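Local coordinates for protein acyl-CoA dehydrogenase (Mycobacterium thermoresistibile, PDB 3PFD) that probably oxidises saturated acyl-CoA to 2,3-dehydroacyl-CoA with the help of FAD, which is bound here in its reduced form, at residues R31-E35 against K36-P40; Q76-D79 against S80-C84; A97-I100 against P101-N104. All blocks are in the same frame, centred on the assembly; numbering follows the deposited sequence.

Interaction 1: residues R31-E35 against K36-P40; sequences RALAE and KEIAP
Ala34 O is gripped by two backbone donors of the following turn, Ile38 N at 3.0 Å and Ala39 N at 2.8 Å. The two bonds differ in direction: Ala39 N lies almost on the line of the C=O bond, whereas Ile38 N sits 40° out of the carbonyl plane. An i+4 and an i+5 donor on one acceptor mark a wider, pi-type turn, and Pro40, whose nitrogen carries no hydrogen, follows it. Before the widening, Lys36 N to Ala32 O and Glu37 N to Leu33 O are ordinary alpha-helical bonds.

On the apolar side, Leu33 CD2 meets Ile38 CD1 at 3.8 Å, the two chains crossing at a slant. Leu33 CG stands anti to its own nitrogen (chi1 -170°), which carries the branch along the helix to Ile38. The CD1 methyl of Ile38 also lies 4.2 Å from Ala34 CB, and so small a residue as alanine lets the longer chain lie close to the helix backbone.

This kinked turn belongs to helix 24-47 in the helical N-terminal domain of the acyl-CoA dehydrogenase fold. Leu33 and Ile38 suit the inner face because both rest on helix 53-61, while Ala34 and Ile38 touch Val93. Glu35, an exposed residue whose carboxylate suits a charged partner, forms a salt bridge with Arg92, and Arg31 pairs with Glu89.

Interaction 2: residues Q76-D79 against S80-C84; sequences QGAD and SVATC
With chi1 at 69°, Asp79 holds CG between its own nitrogen and carbonyl carbon, and this swings OD1 forward over the first turn of helix 80-91 to accept from Ala82 N at 2.8 Å. The result is a helix N-cap: a carboxylate oxygen serves a backbone NH that has no preceding turn to bond to. Aspartate suits the position because its short chain can fold back on the helix start, and its negative charge probably interacts favourably with the positive end of the helix dipole. Ala82 N approaches from above the carboxylate plane, 38° out of it, yet the N-H points well at the oxygen, at 163°. Val81 N lies 3.0 Å from Asp79 OD1.

The backbone takes up the helix from the same residue, since Thr83 N donates to Asp79 O at 3.1 Å, in the carbonyl plane. The other carboxylate oxygen, OD2, is bonded by His23, so the cap is held from both of its oxygens. The Ser80 hydroxyl bonds to Ala316 O on helix 292-321, which joins the helix start to the C-terminal domain.

Ahead of the cap, Ala78 CB rests on Ala82 CB at 4.0 Å, a contact of two methyl groups that needs little room beside the turn. Both Ala78 and Thr83 also touch Ile67. A water bridges the loop to the helix, donating to Ala78 O at 2.8 Å and lying 3.3 Å from Thr83 OG1.

Interaction 3: residues A97-I100 against P101-N104; sequences ASLI and PAVN
A proline within a helix defines this part of helix 95-114, which runs through the interior of the chain and brings Val103 close to the bound flavin nucleotide. Pro101 has no N-H to give to the turn before it, and its CD stands where that bond would be, 3.4 Å from Ala97 O. Pro101 CG separately packs 3.2 Å from Ser98 O. Ala97 O instead accepts from Ile100 N, a tighter turn just ahead of the kink.

Past the proline the alpha-helical pattern resumes. Ala102 N donates to Ser98 O in the carbonyl plane, and Val103 N reaches Leu99 O at 2.8 Å from a position 47° out of the plane of the Leu99 carbonyl. Asn104 N then bonds to Ile100 O at 2.8 Å.

Among the side chains, Leu99 CD2 lies 3.9 Å from Val103 CG2, one turn further on. Val103 presents CG2 to the leucine because CG1 stands anti to the backbone nitrogen (chi1 179°). Branched apolar residues suit this buried side, where Leu99 also touches Ile217 and Tyr376. On another side, Ile100 and Pro101 rest on Leu59 of helix 53-61.

Asn104 packs its amide beside the Ile100 carbonyl, with ND2 3.9 Å from Ile100 CG2. Its buried polar ends are satisfied elsewhere, ND2 by Ser65 O and OD1 by Ala134 N, and an amide suits the place because it both donates and accepts. The whole is a proline-kinked buried helix in the all-helical N-terminal domain of an acyl-CoA dehydrogenase.

In the fold
All three contacts are local turns in the N-terminal helical domain. Interactions 1 and 3 touch directly, Ile38 CG2 meeting Ala97 CB at 3.9 Å, and both also pack on helix 53-61, where Ala55 is shared by Ile38 and Ala97. Interaction 2 caps helix 80-91, the helix that precedes 95-114 and lies against it through Val90 and Ile87; its nearest atoms are about 6 Å from interaction 3 and about 10 Å from interaction 1. Interaction 3, its centre about 6 Å from that of the chain, is the deepest and is the contact at the flavin, the Val103 side chain lying about 5 Å from it. Interaction 1 lies further out, its centre about 19 Å from the chain centre.

Interaction 1: residues R31-E35 against K36-P40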
ATOM      1  N   ARG C  31      -2.062   1.118 -32.818  1.00 25.21           N
ATOM      2  CA  ARG C  31      -1.985  -0.249 -32.287  1.00 25.09           C
ATOM      3  C   ARG C  31      -1.614  -1.265 -33.356  1.00 26.05           C
ATOM      4  O   ARG C  31      -0.844  -2.181 -33.089  1.00 26.12           O
ATOM      5  CB  ARG C  31      -3.293  -0.701 -31.629  1.00 25.28           C
ATOM      6  CG  ARG C  31      -3.169  -2.108 -31.007  1.00 25.83           C
ATOM      7  CD  ARG C  31      -4.306  -2.472 -30.110  1.00 28.40           C
ATOM      8  NE  ARG C  31      -4.127  -1.843 -28.797  1.00 32.13           N
ATOM      9  CZ  ARG C  31      -4.806  -2.164 -27.696  1.00 31.24           C
ATOM     10  NH1 ARG C  31      -5.737  -3.122 -27.724  1.00 32.45           N
ATOM     11  NH2 ARG C  31      -4.550  -1.525 -26.564  1.00 28.45           N
ATOM     12  N   ALA C  32      -2.195  -1.135 -34.549  1.00 27.07           N
ATOM     13  CA  ALA C  32      -1.915  -2.092 -35.637  1.00 27.72           C
ATOM     14  C   ALA C  32      -0.454  -1.998 -36.055  1.00 27.44           C
ATOM     15  O   ALA C  32       0.226  -3.007 -36.175  1.00 27.82           O
ATOM     16  CB  ALA C  32      -2.847  -1.874 -36.829  1.00 27.70           C
ATOM     17  N   LEU C  33       0.039  -0.778 -36.229  1.00 27.64           N
ATOM     18  CA  LEU C  33       1.445  -0.576 -36.543  1.00 27.32           C
ATOM     19  C   LEU C  33       2.351  -1.108 -35.430  1.00 26.93           C
ATOM     20  O   LEU C  33       3.325  -1.803 -35.707  1.00 26.52           O
ATOM     21  CB  LEU C  33       1.731   0.902 -36.789  1.00 27.79           C
ATOM     22  CG  LEU C  33       3.127   1.158 -37.348  1.00 28.28           C
ATOM     23  CD1 LEU C  33       3.019   2.241 -38.368  1.00 32.42           C
ATOM     24  CD2 LEU C  33       4.150   1.516 -36.270  1.00 29.63           C
ATOM     25  N   ALA C  34       2.031  -0.788 -34.176  1.00 25.70           N
ATOM     26  CA  ALA C  34       2.849  -1.272 -33.082  1.00 25.50           C
ATOM     27  C   ALA C  34       2.870  -2.799 -33.030  1.00 25.71           C
ATOM     28  O   ALA C  34       3.938  -3.393 -32.929  1.00 25.61           O
ATOM     29  CB  ALA C  34       2.422  -0.678 -31.769  1.00 24.99           C
ATOM     30  N   GLU C  35       1.709  -3.439 -33.136  1.00 26.13           N
ATOM     31  CA  GLU C  35       1.646  -4.897 -33.007  1.00 27.12           C
ATOM     32  C   GLU C  35       2.302  -5.619 -34.198  1.00 27.87           C
ATOM     33  O   GLU C  35       2.937  -6.657 -34.031  1.00 27.99           O
ATOM     34  CB  GLU C  35       0.208  -5.372 -32.764  1.00 27.47           C
ATOM     35  CG  GLU C  35      -0.179  -5.307 -31.268  1.00 29.59           C
ATOM     36  CD  GLU C  35      -1.624  -5.665 -30.991  1.00 33.83           C
ATOM     37  OE1 GLU C  35      -2.379  -5.926 -31.950  1.00 37.55           O
ATOM     38  OE2 GLU C  35      -2.021  -5.682 -29.801  1.00 36.58           O
ATOM     39  N   LYS C  36       2.164  -5.045 -35.387  1.00 28.59           N
ATOM     40  CA  LYS C  36       2.687  -5.650 -36.604  1.00 29.73           C
ATOM     41  C   LYS C  36       4.169  -5.335 -36.812  1.00 29.22           C
ATOM     42  O   LYS C  36       4.950  -6.234 -37.096  1.00 29.64           O
ATOM     43  CB  LYS C  36       1.874  -5.213 -37.841  1.00 30.23           C
ATOM     44  CG  LYS C  36       0.427  -5.724 -37.888  1.00 32.38           C
ATOM     45  CD  LYS C  36      -0.356  -5.042 -39.039  1.00 35.78           C
ATOM     46  CE  LYS C  36      -1.778  -5.593 -39.208  1.00 35.61           C
ATOM     47  NZ  LYS C  36      -2.608  -4.731 -40.105  1.00 34.84           N
ATOM     48  N   GLU C  37       4.536  -4.064 -36.669  1.00 28.39           N
ATOM     49  CA  GLU C  37       5.862  -3.572 -37.082  1.00 28.23           C
ATOM     50  C   GLU C  37       6.867  -3.340 -35.950  1.00 26.63           C
ATOM     51  O   GLU C  37       8.076  -3.247 -36.202  1.00 26.68           O
ATOM     52  CB  GLU C  37       5.730  -2.274 -37.890  1.00 28.74           C
ATOM     53  CG  GLU C  37       4.804  -2.343 -39.109  1.00 32.71           C
ATOM     54  CD  GLU C  37       5.332  -3.217 -40.256  1.00 38.55           C
ATOM     55  OE1 GLU C  37       6.551  -3.540 -40.294  1.00 37.68           O
ATOM     56  OE2 GLU C  37       4.505  -3.576 -41.134  1.00 42.49           O
ATOM     57  N   ILE C  38       6.392  -3.241 -34.710  1.00 24.28           N
ATOM     58  CA  ILE C  38       7.284  -2.919 -33.594  1.00 22.18           C
ATOM     59  C   ILE C  38       7.455  -4.094 -32.604  1.00 22.01           C
ATOM     60  O   ILE C  38       8.577  -4.421 -32.222  1.00 20.88           O
ATOM     61  CB  ILE C  38       6.779  -1.654 -32.835  1.00 22.52           C
ATOM     62  CG1 ILE C  38       6.734  -0.436 -33.784  1.00 21.99           C
ATOM     63  CG2 ILE C  38       7.649  -1.357 -31.590  1.00 19.08           C
ATOM     64  CD1 ILE C  38       6.094   0.807 -33.122  1.00 20.84           C
ATOM     65  N   ALA C  39       6.342  -4.689 -32.175  1.00 21.40           N
ATOM     66  CA  ALA C  39       6.346  -5.811 -31.229  1.00 22.08           C
ATOM     67  C   ALA C  39       7.284  -6.984 -31.564  1.00 22.48           C
ATOM     68  O   ALA C  39       7.885  -7.538 -30.635  1.00 21.83           O
ATOM     69  CB  ALA C  39       4.889  -6.345 -30.948  1.00 21.79           C
ATOM     70  N   PRO C  40       7.388  -7.397 -32.858  1.00 23.39           N
ATOM     71  CA  PRO C  40       8.281  -8.558 -33.108  1.00 24.04           C
ATOM     72  C   PRO C  40       9.765  -8.337 -32.757  1.00 23.86           C
ATOM     73  O   PRO C  40      10.478  -9.308 -32.504  1.00 23.75           O
ATOM     74  CB  PRO C  40       8.096  -8.847 -34.618  1.00 24.94           C
ATOM     75  CG  PRO C  40       6.697  -8.298 -34.947  1.00 24.80           C
ATOM     76  CD  PRO C  40       6.591  -7.048 -34.058  1.00 23.98           C
TER

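Interaction 2: residues Q76-D79 against S80-C84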
ATOM      1  N   GLN C  76       1.761  17.060 -38.494  1.00 37.41           N
ATOM      2  CA  GLN C  76       0.358  16.652 -38.407  1.00 36.71           C
ATOM      3  C   GLN C  76      -0.469  17.601 -37.537  1.00 35.34           C
ATOM      4  O   GLN C  76      -1.693  17.581 -37.595  1.00 35.40           O
ATOM      5  CB  GLN C  76       0.217  15.227 -37.846  1.00 36.49           C
ATOM      6  CG  GLN C  76       0.985  14.170 -38.588  1.00 38.26           C
ATOM      7  CD  GLN C  76       0.244  13.566 -39.770  1.00 40.31           C
ATOM      8  OE1 GLN C  76      -0.992  13.493 -39.813  1.00 41.68           O
ATOM      9  NE2 GLN C  76       1.011  13.091 -40.721  1.00 42.17           N
ATOM     10  N   GLY C  77       0.195  18.411 -36.721  1.00 33.63           N
ATOM     11  CA  GLY C  77      -0.509  19.292 -35.797  1.00 32.71           C
ATOM     12  C   GLY C  77      -1.554  18.591 -34.931  1.00 31.93           C
ATOM     13  O   GLY C  77      -2.595  19.158 -34.637  1.00 31.65           O
ATOM     14  N   ALA C  78      -1.265  17.362 -34.506  1.00 30.52           N
ATOM     15  CA  ALA C  78      -2.187  16.601 -33.670  1.00 30.07           C
ATOM     16  C   ALA C  78      -2.314  17.212 -32.270  1.00 29.48           C
ATOM     17  O   ALA C  78      -1.384  17.831 -31.752  1.00 29.64           O
ATOM     18  CB  ALA C  78      -1.762  15.135 -33.593  1.00 29.37           C
ATOM     19  N   ASP C  79      -3.482  17.054 -31.675  1.00 29.22           N
ATOM     20  CA  ASP C  79      -3.723  17.548 -30.329  1.00 29.39           C
ATOM     21  C   ASP C  79      -2.938  16.666 -29.328  1.00 27.68           C
ATOM     22  O   ASP C  79      -2.502  15.558 -29.667  1.00 27.21           O
ATOM     23  CB  ASP C  79      -5.226  17.534 -30.030  1.00 30.04           C
ATOM     24  CG  ASP C  79      -5.776  16.117 -29.917  1.00 33.24           C
ATOM     25  OD1 ASP C  79      -5.436  15.423 -28.942  1.00 35.96           O
ATOM     26  OD2 ASP C  79      -6.525  15.677 -30.812  1.00 37.70           O
ATOM     27  N   SER C  80      -2.766  17.162 -28.106  1.00 26.32           N
ATOM     28  CA  SER C  80      -1.833  16.548 -27.152  1.00 24.34           C
ATOM     29  C   SER C  80      -2.317  15.220 -26.586  1.00 23.30           C
ATOM     30  O   SER C  80      -1.503  14.416 -26.114  1.00 22.54           O
ATOM     31  CB  SER C  80      -1.534  17.513 -26.015  1.00 24.58           C
ATOM     32  OG  SER C  80      -2.730  17.813 -25.320  1.00 24.79           O
ATOM     33  N   VAL C  81      -3.631  14.997 -26.603  1.00 22.25           N
ATOM     34  CA  VAL C  81      -4.187  13.699 -26.214  1.00 20.93           C
ATOM     35  C   VAL C  81      -3.829  12.653 -27.294  1.00 21.15           C
ATOM     36  O   VAL C  81      -3.443  11.519 -26.969  1.00 19.77           O
ATOM     37  CB  VAL C  81      -5.744  13.745 -25.985  1.00 21.51           C
ATOM     38  CG1 VAL C  81      -6.297  12.373 -25.689  1.00 19.62           C
ATOM     39  CG2 VAL C  81      -6.140  14.727 -24.868  1.00 19.13           C
ATOM     40  N   ALA C  82      -3.959  13.035 -28.570  1.00 21.22           N
ATOM     41  CA  ALA C  82      -3.581  12.148 -29.676  1.00 21.50           C
ATOM     42  C   ALA C  82      -2.095  11.738 -29.541  1.00 20.88           C
ATOM     43  O   ALA C  82      -1.744  10.553 -29.622  1.00 20.96           O
ATOM     44  CB  ALA C  82      -3.855  12.812 -31.034  1.00 22.43           C
ATOM     45  N   THR C  83      -1.240  12.723 -29.289  1.00 19.74           N
ATOM     46  CA  THR C  83       0.164  12.468 -29.034  1.00 19.14           C
ATOM     47  C   THR C  83       0.369  11.483 -27.867  1.00 18.55           C
ATOM     48  O   THR C  83       1.159  10.552 -28.028  1.00 18.11           O
ATOM     49  CB  THR C  83       0.929  13.764 -28.817  1.00 18.94           C
ATOM     50  OG1 THR C  83       0.872  14.533 -30.026  1.00 20.74           O
ATOM     51  CG2 THR C  83       2.382  13.488 -28.491  1.00 18.70           C
ATOM     52  N   CYS C  84      -0.367  11.645 -26.750  1.00 17.43           N
ATOM     53  CA  CYS C  84      -0.307  10.668 -25.643  1.00 17.64           C
ATOM     54  C   CYS C  84      -0.714   9.257 -26.080  1.00 17.20           C
ATOM     55  O   CYS C  84      -0.091   8.265 -25.687  1.00 17.49           O
ATOM     56  CB  CYS C  84      -1.152  11.094 -24.417  1.00 16.71           C
ATOM     57  SG  CYS C  84      -0.513  12.450 -23.444  1.00 18.77           S
TER
HETATM   58  O   HOH W   1       0.346  17.717 -29.576  1.00 35.14           O

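Interaction 3: residues A97-I100 against P101-N104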
ATOM      1  N   ALA C  97      11.163   1.959 -27.959  1.00 16.52           N
ATOM      2  CA  ALA C  97      10.574   2.517 -29.169  1.00 16.41           C
ATOM      3  C   ALA C  97       9.691   3.729 -28.885  1.00 16.08           C
ATOM      4  O   ALA C  97       9.721   4.708 -29.649  1.00 16.05           O
ATOM      5  CB  ALA C  97       9.787   1.423 -29.938  1.00 15.96           C
ATOM      6  N   SER C  98       8.892   3.656 -27.804  1.00 15.98           N
ATOM      7  CA  SER C  98       8.009   4.763 -27.410  1.00 16.30           C
ATOM      8  C   SER C  98       8.773   6.074 -27.176  1.00 16.63           C
ATOM      9  O   SER C  98       8.214   7.164 -27.304  1.00 16.82           O
ATOM     10  CB  SER C  98       7.143   4.406 -26.166  1.00 15.35           C
ATOM     11  OG  SER C  98       7.907   4.486 -24.962  1.00 15.31           O
ATOM     12  N   LEU C  99      10.062   5.959 -26.864  1.00 16.42           N
ATOM     13  CA  LEU C  99      10.879   7.143 -26.613  1.00 16.14           C
ATOM     14  C   LEU C  99      11.232   7.915 -27.898  1.00 16.74           C
ATOM     15  O   LEU C  99      11.729   9.043 -27.829  1.00 17.23           O
ATOM     16  CB  LEU C  99      12.133   6.757 -25.814  1.00 15.43           C
ATOM     17  CG  LEU C  99      11.885   6.430 -24.329  1.00 15.72           C
ATOM     18  CD1 LEU C  99      13.075   5.694 -23.715  1.00 15.08           C
ATOM     19  CD2 LEU C  99      11.620   7.708 -23.553  1.00 15.98           C
ATOM     20  N   ILE C 100      10.980   7.322 -29.062  1.00 17.15           N
ATOM     21  CA  ILE C 100      11.150   8.055 -30.338  1.00 17.86           C
ATOM     22  C   ILE C 100      10.120   9.192 -30.388  1.00 17.49           C
ATOM     23  O   ILE C 100      10.507  10.388 -30.407  1.00 18.25           O
ATOM     24  CB  ILE C 100      11.041   7.100 -31.571  1.00 19.00           C
ATOM     25  CG1 ILE C 100      12.165   6.051 -31.547  1.00 18.47           C
ATOM     26  CG2 ILE C 100      11.000   7.888 -32.905  1.00 19.03           C
ATOM     27  CD1 ILE C 100      11.837   4.812 -32.389  1.00 18.45           C
ATOM     28  N   PRO C 101       8.809   8.855 -30.354  1.00 16.42           N
ATOM     29  CA  PRO C 101       7.889  10.001 -30.301  1.00 15.70           C
ATOM     30  C   PRO C 101       7.952  10.801 -28.999  1.00 15.70           C
ATOM     31  O   PRO C 101       7.740  12.009 -29.038  1.00 14.99           O
ATOM     32  CB  PRO C 101       6.507   9.360 -30.486  1.00 16.90           C
ATOM     33  CG  PRO C 101       6.680   7.917 -29.974  1.00 14.97           C
ATOM     34  CD  PRO C 101       8.091   7.570 -30.461  1.00 15.57           C
ATOM     35  N   ALA C 102       8.245  10.157 -27.862  1.00 15.76           N
ATOM     36  CA  ALA C 102       8.205  10.866 -26.562  1.00 15.79           C
ATOM     37  C   ALA C 102       9.344  11.866 -26.471  1.00 17.07           C
ATOM     38  O   ALA C 102       9.154  12.985 -25.976  1.00 17.11           O
ATOM     39  CB  ALA C 102       8.262   9.891 -25.377  1.00 14.25           C
ATOM     40  N   VAL C 103      10.526  11.453 -26.936  1.00 18.37           N
ATOM     41  CA  VAL C 103      11.699  12.364 -26.940  1.00 18.97           C
ATOM     42  C   VAL C 103      11.726  13.317 -28.124  1.00 19.68           C
ATOM     43  O   VAL C 103      12.236  14.450 -28.000  1.00 19.92           O
ATOM     44  CB  VAL C 103      13.040  11.634 -26.620  1.00 18.89           C
ATOM     45  CG1 VAL C 103      14.249  12.599 -26.645  1.00 18.12           C
ATOM     46  CG2 VAL C 103      12.916  10.996 -25.236  1.00 17.54           C
ATOM     47  N   ASN C 104      11.131  12.908 -29.255  1.00 19.88           N
ATOM     48  CA  ASN C 104      10.905  13.872 -30.317  1.00 20.34           C
ATOM     49  C   ASN C 104      10.138  15.095 -29.772  1.00 20.79           C
ATOM     50  O   ASN C 104      10.451  16.237 -30.118  1.00 21.45           O
ATOM     51  CB  ASN C 104      10.221  13.249 -31.551  1.00 20.76           C
ATOM     52  CG  ASN C 104      11.211  12.490 -32.450  1.00 20.01           C
ATOM     53  OD1 ASN C 104      12.434  12.600 -32.284  1.00 20.39           O
ATOM     54  ND2 ASN C 104      10.689  11.720 -33.397  1.00 17.46           N
TER